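Putative glucoamylase (PDB 4GL3) probably hydrolyses glycosidic bonds in glucans as a putative glucoamylase of the six-hairpin glycosidase clan. Local coordinates at residues Q12-L18 and M344-E349; F27-W31 and S375-I379; D172-W176 and N187-K191; Y256-R262 and I396-M401. All coordinates share one frame; numbering follows the deposited sequence. Where two conformers were deposited one is given.

Contact 1 (Q12-L18 and M344-E349)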
# COMPACT_ATOMS: atom_id res chain seq x y z
N GLN A 12 -14.56 12.83 -24.87
CA GLN A 12 -13.52 12.52 -23.90
C GLN A 12 -13.84 13.14 -22.56
O GLN A 12 -14.38 14.25 -22.50
CB GLN A 12 -12.18 13.03 -24.41
CG GLN A 12 -11.60 12.20 -25.54
CD GLN A 12 -10.18 12.63 -25.84
OE1 GLN A 12 -9.97 13.75 -26.25
NE2 GLN A 12 -9.22 11.76 -25.56
N LEU A 13 -13.54 12.42 -21.48
CA LEU A 13 -13.61 12.99 -20.16
C LEU A 13 -12.39 13.93 -19.94
O LEU A 13 -11.27 13.66 -20.41
CB LEU A 13 -13.65 11.86 -19.10
CG LEU A 13 -14.78 10.79 -19.16
CD1 LEU A 13 -14.56 9.76 -18.06
CD2 LEU A 13 -16.16 11.43 -19.07
N SER A 14 -12.59 15.04 -19.24
CA SER A 14 -11.46 15.81 -18.73
C SER A 14 -10.64 14.97 -17.76
O SER A 14 -11.07 13.90 -17.27
CB SER A 14 -11.94 17.07 -18.00
OG SER A 14 -12.53 16.72 -16.77
N ASP A 15 -9.43 15.43 -17.46
CA ASP A 15 -8.62 14.65 -16.53
C ASP A 15 -9.31 14.56 -15.18
O ASP A 15 -9.29 13.50 -14.55
CB ASP A 15 -7.21 15.25 -16.39
CG ASP A 15 -6.32 14.94 -17.59
OD1 ASP A 15 -6.58 14.00 -18.37
OD2 ASP A 15 -5.32 15.64 -17.75
N ASP A 16 -9.94 15.64 -14.72
CA ASP A 16 -10.64 15.60 -13.42
C ASP A 16 -11.81 14.59 -13.44
O ASP A 16 -11.99 13.84 -12.48
CB ASP A 16 -11.14 16.99 -13.02
CG ASP A 16 -10.03 17.86 -12.43
OD1 ASP A 16 -9.39 17.45 -11.44
OD2 ASP A 16 -9.79 18.95 -12.96
N GLU A 17 -12.58 14.57 -14.53
CA GLU A 17 -13.67 13.59 -14.69
C GLU A 17 -13.20 12.13 -14.72
O GLU A 17 -13.82 11.25 -14.11
CB GLU A 17 -14.46 13.90 -15.97
CG GLU A 17 -15.28 15.15 -15.84
CD GLU A 17 -15.88 15.61 -17.17
OE1 GLU A 17 -15.40 15.23 -18.27
OE2 GLU A 17 -16.84 16.40 -17.10
N LEU A 18 -12.12 11.89 -15.44
CA LEU A 18 -11.52 10.58 -15.55
C LEU A 18 -11.03 10.13 -14.19
O LEU A 18 -11.31 8.99 -13.80
CB LEU A 18 -10.36 10.60 -16.57
CG LEU A 18 -9.70 9.24 -16.86
CD1 LEU A 18 -10.75 8.24 -17.34
CD2 LEU A 18 -8.55 9.45 -17.86
N MSE A 344 -3.47 6.22 -17.91
CA MSE A 344 -4.86 6.13 -17.45
C MSE A 344 -5.83 6.28 -18.60
O MSE A 344 -6.78 5.51 -18.74
CB MSE A 344 -5.15 7.19 -16.39
CG MSE A 344 -6.43 6.92 -15.58
SE MSE A 344 -6.85 8.39 -14.31
CE MSE A 344 -5.30 8.28 -13.18
N ARG A 345 -5.60 7.27 -19.45
CA ARG A 345 -6.52 7.55 -20.53
C ARG A 345 -6.46 6.43 -21.58
O ARG A 345 -7.50 6.08 -22.16
CB ARG A 345 -6.24 8.92 -21.17
CG ARG A 345 -7.30 9.37 -22.17
CD ARG A 345 -7.10 10.84 -22.56
NE ARG A 345 -7.34 11.74 -21.43
CZ ARG A 345 -8.54 12.15 -21.02
NH1 ARG A 345 -9.65 11.77 -21.67
NH2 ARG A 345 -8.63 12.96 -19.96
N TYR A 346 -5.28 5.89 -21.82
CA TYR A 346 -5.11 4.79 -22.77
C TYR A 346 -5.84 3.53 -22.26
O TYR A 346 -6.55 2.85 -23.03
CB TYR A 346 -3.61 4.51 -23.01
CG TYR A 346 -3.36 3.28 -23.87
CD1 TYR A 346 -3.56 3.30 -25.25
CD2 TYR A 346 -2.93 2.09 -23.29
CE1 TYR A 346 -3.32 2.17 -26.03
CE2 TYR A 346 -2.70 0.96 -24.05
CZ TYR A 346 -2.91 1.01 -25.40
OH TYR A 346 -2.67 -0.12 -26.11
N PHE A 347 -5.69 3.25 -20.96
CA PHE A 347 -6.31 2.09 -20.36
C PHE A 347 -7.82 2.19 -20.43
O PHE A 347 -8.49 1.19 -20.67
CB PHE A 347 -5.91 1.91 -18.88
CG PHE A 347 -4.44 1.65 -18.64
CD1 PHE A 347 -3.62 1.11 -19.61
CD2 PHE A 347 -3.90 1.95 -17.41
CE1 PHE A 347 -2.27 0.88 -19.34
CE2 PHE A 347 -2.57 1.72 -17.13
CZ PHE A 347 -1.75 1.18 -18.10
N TYR A 348 -8.35 3.40 -20.22
CA TYR A 348 -9.79 3.61 -20.25
C TYR A 348 -10.33 3.69 -21.67
O TYR A 348 -11.28 2.99 -22.02
CB TYR A 348 -10.17 4.88 -19.49
CG TYR A 348 -11.66 5.10 -19.41
CD1 TYR A 348 -12.45 4.34 -18.54
CD2 TYR A 348 -12.28 6.05 -20.17
CE1 TYR A 348 -13.82 4.53 -18.48
CE2 TYR A 348 -13.64 6.24 -20.10
CZ TYR A 348 -14.39 5.47 -19.26
OH TYR A 348 -15.72 5.65 -19.20
N GLU A 349 -9.76 4.57 -22.49
CA GLU A 349 -10.34 4.85 -23.78
C GLU A 349 -10.00 3.76 -24.79
O GLU A 349 -10.85 3.40 -25.57
CB GLU A 349 -9.92 6.26 -24.32
CG GLU A 349 -10.47 7.41 -23.47
CD GLU A 349 -10.12 8.82 -23.94
OE1 GLU A 349 -9.38 9.01 -24.92
OE2 GLU A 349 -10.60 9.77 -23.29
O HOH W 1 -12.61 9.87 -21.75
O HOH W 2 -5.00 12.19 -19.89

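Contact 2 (F27-W31 and S375-I379)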
# COMPACT_ATOMS: atom_id res chain seq x y z
N PHE A 27 -13.73 2.40 -5.85
CA PHE A 27 -14.23 2.50 -4.48
C PHE A 27 -15.25 1.39 -4.18
O PHE A 27 -15.37 0.93 -3.03
CB PHE A 27 -14.81 3.90 -4.24
CG PHE A 27 -15.41 4.12 -2.88
CD1 PHE A 27 -14.61 4.32 -1.78
CD2 PHE A 27 -16.78 4.14 -2.72
CE1 PHE A 27 -15.16 4.53 -0.53
CE2 PHE A 27 -17.35 4.35 -1.47
CZ PHE A 27 -16.53 4.55 -0.37
N ARG A 28 -15.99 0.96 -5.20
CA ARG A 28 -16.94 -0.14 -5.05
C ARG A 28 -16.29 -1.40 -4.44
O ARG A 28 -16.96 -2.13 -3.74
CB ARG A 28 -17.55 -0.51 -6.40
CG ARG A 28 -18.58 0.45 -6.96
CD ARG A 28 -18.82 0.13 -8.43
NE ARG A 28 -19.81 0.96 -9.09
CZ ARG A 28 -20.26 0.75 -10.33
NH1 ARG A 28 -19.78 -0.27 -11.06
NH2 ARG A 28 -21.19 1.53 -10.84
N TYR A 29 -15.02 -1.65 -4.75
CA TYR A 29 -14.32 -2.83 -4.24
C TYR A 29 -14.29 -2.83 -2.70
O TYR A 29 -14.35 -3.88 -2.09
CB TYR A 29 -12.88 -2.92 -4.82
CG TYR A 29 -12.20 -4.23 -4.50
CD1 TYR A 29 -11.54 -4.43 -3.28
CD2 TYR A 29 -12.25 -5.31 -5.40
CE1 TYR A 29 -10.94 -5.63 -2.95
CE2 TYR A 29 -11.64 -6.54 -5.08
CZ TYR A 29 -10.98 -6.70 -3.86
OH TYR A 29 -10.39 -7.91 -3.52
N PHE A 30 -14.10 -1.65 -2.10
CA PHE A 30 -13.92 -1.51 -0.69
C PHE A 30 -15.18 -1.19 0.08
O PHE A 30 -15.19 -1.31 1.31
CB PHE A 30 -12.89 -0.41 -0.43
CG PHE A 30 -11.55 -0.76 -0.94
CD1 PHE A 30 -10.78 -1.71 -0.26
CD2 PHE A 30 -11.12 -0.29 -2.17
CE1 PHE A 30 -9.56 -2.09 -0.76
CE2 PHE A 30 -9.89 -0.68 -2.68
CZ PHE A 30 -9.09 -1.58 -1.96
N TRP A 31 -16.22 -0.75 -0.62
CA TRP A 31 -17.47 -0.36 -0.00
C TRP A 31 -18.52 -1.46 -0.24
O TRP A 31 -18.85 -2.19 0.67
CB TRP A 31 -17.96 1.01 -0.52
CG TRP A 31 -19.12 1.46 0.25
CD1 TRP A 31 -20.43 1.33 -0.10
CD2 TRP A 31 -19.10 2.06 1.54
NE1 TRP A 31 -21.23 1.84 0.90
CE2 TRP A 31 -20.42 2.29 1.92
CE3 TRP A 31 -18.07 2.47 2.40
CZ2 TRP A 31 -20.75 2.89 3.12
CZ3 TRP A 31 -18.40 3.07 3.58
CH2 TRP A 31 -19.72 3.26 3.94
N SER A 375 -9.57 -10.58 -12.72
CA SER A 375 -9.62 -10.33 -11.32
C SER A 375 -9.41 -8.86 -10.98
O SER A 375 -8.91 -8.06 -11.77
CB SER A 375 -8.47 -11.11 -10.65
OG SER A 375 -7.28 -10.78 -11.34
N TYR A 376 -9.79 -8.55 -9.76
CA TYR A 376 -9.38 -7.36 -9.02
C TYR A 376 -8.79 -7.81 -7.67
O TYR A 376 -9.32 -8.73 -7.03
CB TYR A 376 -10.60 -6.49 -8.70
CG TYR A 376 -11.40 -6.10 -9.88
CD1 TYR A 376 -12.40 -6.91 -10.36
CD2 TYR A 376 -11.12 -4.91 -10.56
CE1 TYR A 376 -13.16 -6.53 -11.48
CE2 TYR A 376 -11.84 -4.53 -11.66
CZ TYR A 376 -12.85 -5.34 -12.12
OH TYR A 376 -13.57 -4.94 -13.24
N LEU A 377 -7.73 -7.14 -7.24
CA LEU A 377 -7.05 -7.42 -5.97
C LEU A 377 -7.09 -6.18 -5.08
O LEU A 377 -6.79 -5.07 -5.54
CB LEU A 377 -5.59 -7.81 -6.22
CG LEU A 377 -5.27 -9.26 -6.58
CD1 LEU A 377 -6.06 -9.74 -7.78
CD2 LEU A 377 -3.74 -9.40 -6.84
N ALA A 378 -7.40 -6.38 -3.80
CA ALA A 378 -7.36 -5.26 -2.82
C ALA A 378 -6.07 -4.47 -2.89
O ALA A 378 -6.08 -3.23 -2.82
CB ALA A 378 -7.54 -5.76 -1.38
N ILE A 379 -4.94 -5.17 -2.91
CA ILE A 379 -3.66 -4.46 -2.77
C ILE A 379 -3.25 -3.68 -4.04
O ILE A 379 -2.40 -2.85 -3.98
CB ILE A 379 -2.49 -5.38 -2.29
CG1 ILE A 379 -2.22 -6.50 -3.31
CG2 ILE A 379 -2.76 -5.91 -0.85
CD1 ILE A 379 -1.17 -7.56 -2.89

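Contact 3 (D172-W176 and N187-K191)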
# COMPACT_ATOMS: atom_id res chain seq x y z
N ASP A 172 19.16 -5.91 16.23
CA ASP A 172 19.12 -4.67 15.47
C ASP A 172 18.51 -4.85 14.06
O ASP A 172 19.10 -4.44 13.06
CB ASP A 172 20.53 -4.08 15.39
CG ASP A 172 21.00 -3.48 16.71
OD1 ASP A 172 20.18 -2.85 17.39
OD2 ASP A 172 22.20 -3.65 17.05
N VAL A 173 17.30 -5.40 13.99
CA VAL A 173 16.57 -5.58 12.75
C VAL A 173 15.17 -6.02 13.20
O VAL A 173 14.96 -6.43 14.35
CB VAL A 173 17.24 -6.68 11.88
CG1 VAL A 173 17.12 -8.04 12.55
CG2 VAL A 173 16.69 -6.75 10.46
N MSE A 174 14.22 -5.93 12.30
CA MSE A 174 12.83 -6.39 12.57
C MSE A 174 12.52 -7.57 11.68
O MSE A 174 13.06 -7.67 10.57
CB MSE A 174 11.79 -5.27 12.34
CG MSE A 174 11.97 -4.08 13.27
SE MSE A 174 10.80 -2.60 12.81
CE MSE A 174 9.24 -3.21 13.81
N TYR A 175 11.72 -8.51 12.23
CA TYR A 175 11.31 -9.72 11.57
C TYR A 175 9.85 -9.57 11.14
O TYR A 175 9.04 -8.96 11.85
CB TYR A 175 11.50 -10.95 12.52
CG TYR A 175 12.96 -11.30 12.65
CD1 TYR A 175 13.78 -10.62 13.58
CD2 TYR A 175 13.54 -12.27 11.83
CE1 TYR A 175 15.13 -10.91 13.69
CE2 TYR A 175 14.90 -12.55 11.90
CZ TYR A 175 15.70 -11.88 12.83
OH TYR A 175 17.04 -12.14 12.90
N TRP A 176 9.55 -10.17 9.99
CA TRP A 176 8.29 -10.04 9.27
C TRP A 176 7.13 -10.78 10.00
O TRP A 176 6.03 -10.26 10.03
CB TRP A 176 8.45 -10.54 7.83
CG TRP A 176 7.40 -10.18 6.81
CD1 TRP A 176 6.02 -10.39 6.88
CD2 TRP A 176 7.64 -9.59 5.55
NE1 TRP A 176 5.43 -9.95 5.74
CE2 TRP A 176 6.38 -9.44 4.90
CE3 TRP A 176 8.79 -9.18 4.89
CZ2 TRP A 176 6.25 -8.85 3.64
CZ3 TRP A 176 8.66 -8.61 3.61
CH2 TRP A 176 7.40 -8.45 3.01
N ASN A 187 11.68 -16.62 9.84
CA ASN A 187 13.04 -16.09 9.86
C ASN A 187 13.31 -15.11 8.68
O ASN A 187 14.34 -15.22 8.01
CB ASN A 187 14.08 -17.24 9.84
CG ASN A 187 15.47 -16.75 10.14
OD1 ASN A 187 15.63 -15.77 10.85
ND2 ASN A 187 16.48 -17.38 9.58
N HIS A 188 12.42 -14.12 8.49
CA HIS A 188 12.50 -13.21 7.34
C HIS A 188 12.80 -11.79 7.88
O HIS A 188 11.93 -11.11 8.39
CB HIS A 188 11.17 -13.29 6.59
CG HIS A 188 11.15 -12.62 5.25
ND1 HIS A 188 11.91 -11.51 4.94
CD2 HIS A 188 10.39 -12.86 4.16
CE1 HIS A 188 11.66 -11.13 3.71
NE2 HIS A 188 10.74 -11.93 3.21
N GLN A 189 14.07 -11.38 7.83
CA GLN A 189 14.46 -10.04 8.25
C GLN A 189 13.90 -9.00 7.26
O GLN A 189 13.91 -9.23 6.04
CB GLN A 189 15.97 -9.95 8.29
CG GLN A 189 16.67 -10.76 9.36
CD GLN A 189 18.20 -10.62 9.29
OE1 GLN A 189 18.72 -9.61 8.84
NE2 GLN A 189 18.91 -11.64 9.69
N ILE A 190 13.39 -7.90 7.77
CA ILE A 190 12.86 -6.84 6.89
C ILE A 190 14.04 -5.93 6.55
O ILE A 190 14.50 -5.13 7.39
CB ILE A 190 11.72 -6.06 7.57
CG1 ILE A 190 10.59 -7.03 8.00
CG2 ILE A 190 11.18 -4.92 6.64
CD1 ILE A 190 9.46 -6.38 8.78
N LYS A 191 14.52 -6.06 5.33
CA LYS A 191 15.72 -5.36 4.87
C LYS A 191 15.31 -4.42 3.74
O LYS A 191 14.45 -4.76 2.95
CB LYS A 191 16.74 -6.35 4.31
CG LYS A 191 17.23 -7.39 5.27
CD LYS A 191 18.00 -6.87 6.49
CE LYS A 191 19.43 -6.54 6.22
NZ LYS A 191 20.16 -6.00 7.43

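Contact 4 (Y256-R262 and I396-M401)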
# COMPACT_ATOMS: atom_id res chain seq x y z
N TYR A 256 3.85 4.80 1.35
CA TYR A 256 3.79 6.23 0.98
C TYR A 256 2.37 6.69 0.66
O TYR A 256 2.10 7.68 -0.05
CB TYR A 256 4.77 6.53 -0.15
CG TYR A 256 6.12 5.98 0.23
CD1 TYR A 256 6.88 6.58 1.24
CD2 TYR A 256 6.60 4.81 -0.34
CE1 TYR A 256 8.11 6.07 1.64
CE2 TYR A 256 7.82 4.27 0.05
CZ TYR A 256 8.56 4.88 1.06
OH TYR A 256 9.76 4.34 1.45
N MSE A 257 1.45 5.95 1.21
CA MSE A 257 0.03 6.26 1.17
C MSE A 257 -0.27 7.32 2.25
O MSE A 257 -0.94 8.32 2.01
CB MSE A 257 -0.74 4.97 1.45
CG MSE A 257 -1.87 4.83 0.56
SE MSE A 257 -1.60 3.66 -0.96
CE MSE A 257 -3.37 2.85 -0.57
N GLY A 258 0.28 7.09 3.45
CA GLY A 258 0.21 8.09 4.55
C GLY A 258 1.49 8.91 4.72
O GLY A 258 1.47 10.12 4.95
N LEU A 259 2.62 8.22 4.64
CA LEU A 259 3.93 8.86 4.71
C LEU A 259 4.16 9.64 3.39
O LEU A 259 4.27 9.05 2.30
CB LEU A 259 4.98 7.77 4.93
CG LEU A 259 6.41 8.12 5.20
CD1 LEU A 259 6.52 8.89 6.51
CD2 LEU A 259 7.24 6.83 5.31
N ASP A 260 4.17 10.96 3.50
CA ASP A 260 4.39 11.84 2.37
C ASP A 260 5.89 11.92 2.06
O ASP A 260 6.66 12.50 2.83
CB ASP A 260 3.83 13.25 2.71
CG ASP A 260 3.76 14.20 1.52
OD1 ASP A 260 4.36 13.95 0.46
OD2 ASP A 260 3.09 15.25 1.67
N PRO A 261 6.31 11.42 0.89
CA PRO A 261 7.73 11.50 0.51
C PRO A 261 8.22 12.84 0.01
O PRO A 261 9.45 13.01 -0.12
CB PRO A 261 7.86 10.46 -0.61
CG PRO A 261 6.54 10.50 -1.27
CD PRO A 261 5.51 10.82 -0.19
N ARG A 262 7.31 13.79 -0.22
CA ARG A 262 7.71 15.10 -0.71
C ARG A 262 8.45 15.91 0.38
O ARG A 262 7.93 16.14 1.47
CB ARG A 262 6.48 15.87 -1.22
CG ARG A 262 5.76 15.14 -2.37
CD ARG A 262 4.47 15.84 -2.78
NE ARG A 262 3.61 15.92 -1.60
CZ ARG A 262 2.62 16.79 -1.44
NH1 ARG A 262 2.30 17.65 -2.40
NH2 ARG A 262 1.92 16.79 -0.32
N ILE A 396 -4.62 12.10 2.32
CA ILE A 396 -4.24 11.05 3.28
C ILE A 396 -2.86 11.35 3.89
O ILE A 396 -2.64 11.14 5.08
CB ILE A 396 -4.29 9.64 2.64
CG1 ILE A 396 -5.71 9.34 2.10
CG2 ILE A 396 -3.83 8.56 3.62
CD1 ILE A 396 -6.85 9.57 3.07
N TRP A 397 -1.96 11.88 3.07
CA TRP A 397 -0.70 12.43 3.54
C TRP A 397 -0.86 13.45 4.66
O TRP A 397 -0.22 13.35 5.68
CB TRP A 397 0.03 13.14 2.41
CG TRP A 397 0.66 12.23 1.41
CD1 TRP A 397 1.09 10.95 1.60
CD2 TRP A 397 1.00 12.56 0.06
NE1 TRP A 397 1.62 10.44 0.44
CE2 TRP A 397 1.61 11.43 -0.51
CE3 TRP A 397 0.81 13.69 -0.73
CZ2 TRP A 397 2.06 11.40 -1.85
CZ3 TRP A 397 1.27 13.68 -2.04
CH2 TRP A 397 1.89 12.53 -2.58
N LYS A 398 -1.73 14.42 4.50
CA LYS A 398 -1.90 15.41 5.58
C LYS A 398 -2.39 14.77 6.87
O LYS A 398 -1.94 15.13 7.94
CB LYS A 398 -2.83 16.55 5.18
CG LYS A 398 -2.26 17.47 4.11
CD LYS A 398 -3.25 18.61 3.77
CE LYS A 398 -3.29 18.92 2.28
NZ LYS A 398 -2.06 19.59 1.79
N LEU A 399 -3.32 13.83 6.78
CA LEU A 399 -3.86 13.20 7.98
C LEU A 399 -2.76 12.42 8.72
O LEU A 399 -2.53 12.62 9.93
CB LEU A 399 -5.05 12.28 7.60
CG LEU A 399 -6.28 13.03 7.11
CD1 LEU A 399 -7.19 12.08 6.36
CD2 LEU A 399 -6.99 13.77 8.25
N PHE A 400 -2.10 11.51 8.01
CA PHE A 400 -1.11 10.63 8.61
C PHE A 400 0.06 11.43 9.19
O PHE A 400 0.47 11.19 10.32
CB PHE A 400 -0.62 9.59 7.61
CG PHE A 400 0.38 8.62 8.17
CD1 PHE A 400 -0.05 7.47 8.84
CD2 PHE A 400 1.75 8.81 7.99
CE1 PHE A 400 0.86 6.57 9.35
CE2 PHE A 400 2.66 7.89 8.50
CZ PHE A 400 2.21 6.79 9.19
N MSE A 401 0.59 12.39 8.42
CA MSE A 401 1.76 13.15 8.85
C MSE A 401 1.42 14.07 10.03
O MSE A 401 2.34 14.54 10.73
CB MSE A 401 2.33 13.97 7.69
CG MSE A 401 2.85 13.15 6.54
SE MSE A 401 4.36 12.02 7.01
CE MSE A 401 5.80 13.27 6.86

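Contact 1 (Q12-L18 and M344-E349)
Arg-345 and Leu-18 carry the packing of helix 337-349 against the start of helix 15-27, a helix-to-helix contact near the N terminus of a largely helical glucoamylase-like fold. The first helix opens with a capping box: Ser-14 OG accepts from Glu-17 N, and Glu-17 OE1 accepts from Ser-14 N. Polar bonds converge on the guanidinium of Arg-345. Its NH1 and NH2 close end-on upon a single atom, Leu-13 O, each at 2.8 Å. NH2 also makes a salt bridge to Asp-15 OD1 (2.8 Å), nearly straight at 166°; OD1 lies in the guanidinium plane and is met on its anti side, tilted from the carboxylate plane. NH1 reaches back to Glu-349 OE2 (2.7 Å) in its own helix, which completes the network and fixes the rotation of the group. The amide of Gln-12 adds a bond from NE2 to the syn lone pair of Glu-349 OE1, 2.8 Å long.

Apolar contacts lie beneath this layer. With CG anti to the backbone N (chi1 -176°), Leu-18 spreads its two methyls over different partners: CD2 lies over one face of the guanidinium, toward its rim, while CD1 sits over the face of the Tyr-348 ring in a CH-pi contact, 4.2 Å from its centroid. The selenium of Met-344 packs on Leu-18 CG, and Tyr-348 meets Trp-356 edge-to-face.

Two waters bridge the segments. One accepts from Leu-13 N and donates to Glu-349 OE2; the other accepts from Arg-345 NE and donates to Asp-15 OD1, each of its bonds 2.8 Å long.

Contact 2 (F27-W31 and S375-I379)
Tyr-29 lays its ring along the bend that leads into helix 378-393, touching Tyr-376 with one side of the ring and Ala-378 with the other. CE2 rests 3.8 Å from Tyr-376 CB, and CE1 lies 3.7 Å from Ala-378 CB. The two tyrosine side chains run antiparallel, so that the Tyr-29 ring meets the CB of Tyr-376 rather than its ring. Phe-30 comes in beside it and presents its edge to the same alanine, with CZ 3.5 Å from Ala-378 O, near the ring plane. Behind the contact, Tyr-29 CD1 sits 3.9 Å above the centre of the Phe-30 ring.

Leu-377 is the N-cap residue of helix 378-393, and the two aromatic neighbours pack against the first turn of that helix, in what is probably the (alpha/alpha)6 barrel expected of the six-hairpin clan. A chi1 of -171°, placing CG opposite the backbone N, carries the Tyr-29 ring out to the helix start, where its hydroxyl is hydrogen-bonded to His-42 O. Further out, Phe-33 meets the Tyr-29 ring edge-to-face, and Phe-30 also packs on Gln-381 and Ile-385. The Tyr-376 backbone is tied to Ser-45, and that of Ala-378 to Glu-43.

Contact 3 (D172-W176 and N187-K191)
Trp-176 and His-188 both hold CG opposite the backbone N, at chi1 -165° and -169°, and their side chains consequently run side by side in the same direction. The rings meet obliquely, with centroids 4.7 Å apart and planes at 41°. Trp-176 CE3 lies over one face of the imidazole, displaced toward its rim and 3.7 Å from His-188 CE1. The imidazole is steadied from its own segment, since His-188 ND1 donates to Gln-189 O, which it approaches from above the carbonyl plane.

On the other flank, the ring of Tyr-175 runs alongside Gln-189 and Asn-187. Its CE2 touches Gln-189 CG at 3.6 Å and lies 3.5 Å from Asn-187 OD1, whose amide plane is nearly parallel to that of the ring. The phenol OH is held by Gln-171. Val-173 reaches across the extended chain of Gln-189 at about a right angle, its CG2 3.9 Å from Gln-189 CB. Inward, Ile-190 sets CG1 4.1 Å from Trp-176 CB; it also packs on Ile-124 and Val-125 of helix 124-140.

Two backbone hydrogen bonds hold the segments together: Ile-190 N to Met-174 O (2.8 Å) and Trp-176 N to His-188 O (3.0 Å). Between them, Tyr-175 CA directs its hydrogen at His-188 O. A glycerol by His-188 and a Tris molecule by Trp-176, probably from the crystallisation liquor, may mark a pocket here. The pairing of Tyr-175 with Gln-189 is a single isolated beta bridge, closing a short irregular loop of the chain between helices 146-161 and 197-205.

Contact 4 (Y256-R262 and I396-M401)
The irregular loop 256-262 passes close against helix 395-401, Gly-258 and Trp-397 bringing their CA atoms to 4.5 Å and Trp-397 CA directing its hydrogen at Gly-258 O. The indole of Trp-397 is the centre of the contact. Its NE1 donates to Tyr-256 O in a 2.8 Å bond of 164°, reaching the oxygen from above the carbonyl plane. Over one face of the indole lies Asp-260: CA makes a CH-pi contact 3.7 Å from the centroid of the five-membered ring, and CG, set opposite the backbone N, lays the carboxylate over the indole in a nearly parallel stack, 10° from it.

Asp-260 is held in that pose by Arg-262, which grips it side-on, NE to OD1 (2.9 Å) and NH2 to OD2 (2.8 Å). Tyr-419 also bonds OD2. The guanidinium then presents a face to the benzo part of the indole, with NE 3.3 Å from Trp-397 CZ3 and the planes 25° apart.

On the helix side, CD2 of Phe-400 comes 3.3 Å from Gly-258 C, tight packing at a residue without a side chain. The selenium of Met-401 lies against Leu-259 CD1. Asn-390 binds both Met-257 O and Trp-397 N, linking the two segments from outside. Asp-260 OD1 also accepts from the backbone N of Arg-262, the bond that defines an Asx turn.

Overall arrangement
From the N terminus, the chain enters contact 1 at 12-18, at the start of helix 15-27, and contact 2 at 27-31, at the turn that follows it. Contact 3 then closes a short local loop between 172-176 and 187-191, inside the long spans closed by contacts 1 and 2 and on the far side of the chain's centre from both. Contact 4 opens after it, at 256-262. Return segments follow in the order 344-349, 375-379 and 396-401, so contacts 1, 2 and 4 cross one another. Contacts 1 and 2 tie the first helix and its turn to helices 337-349 and 378-393, while contact 4 joins a mid-chain loop to the next helix, 395-401.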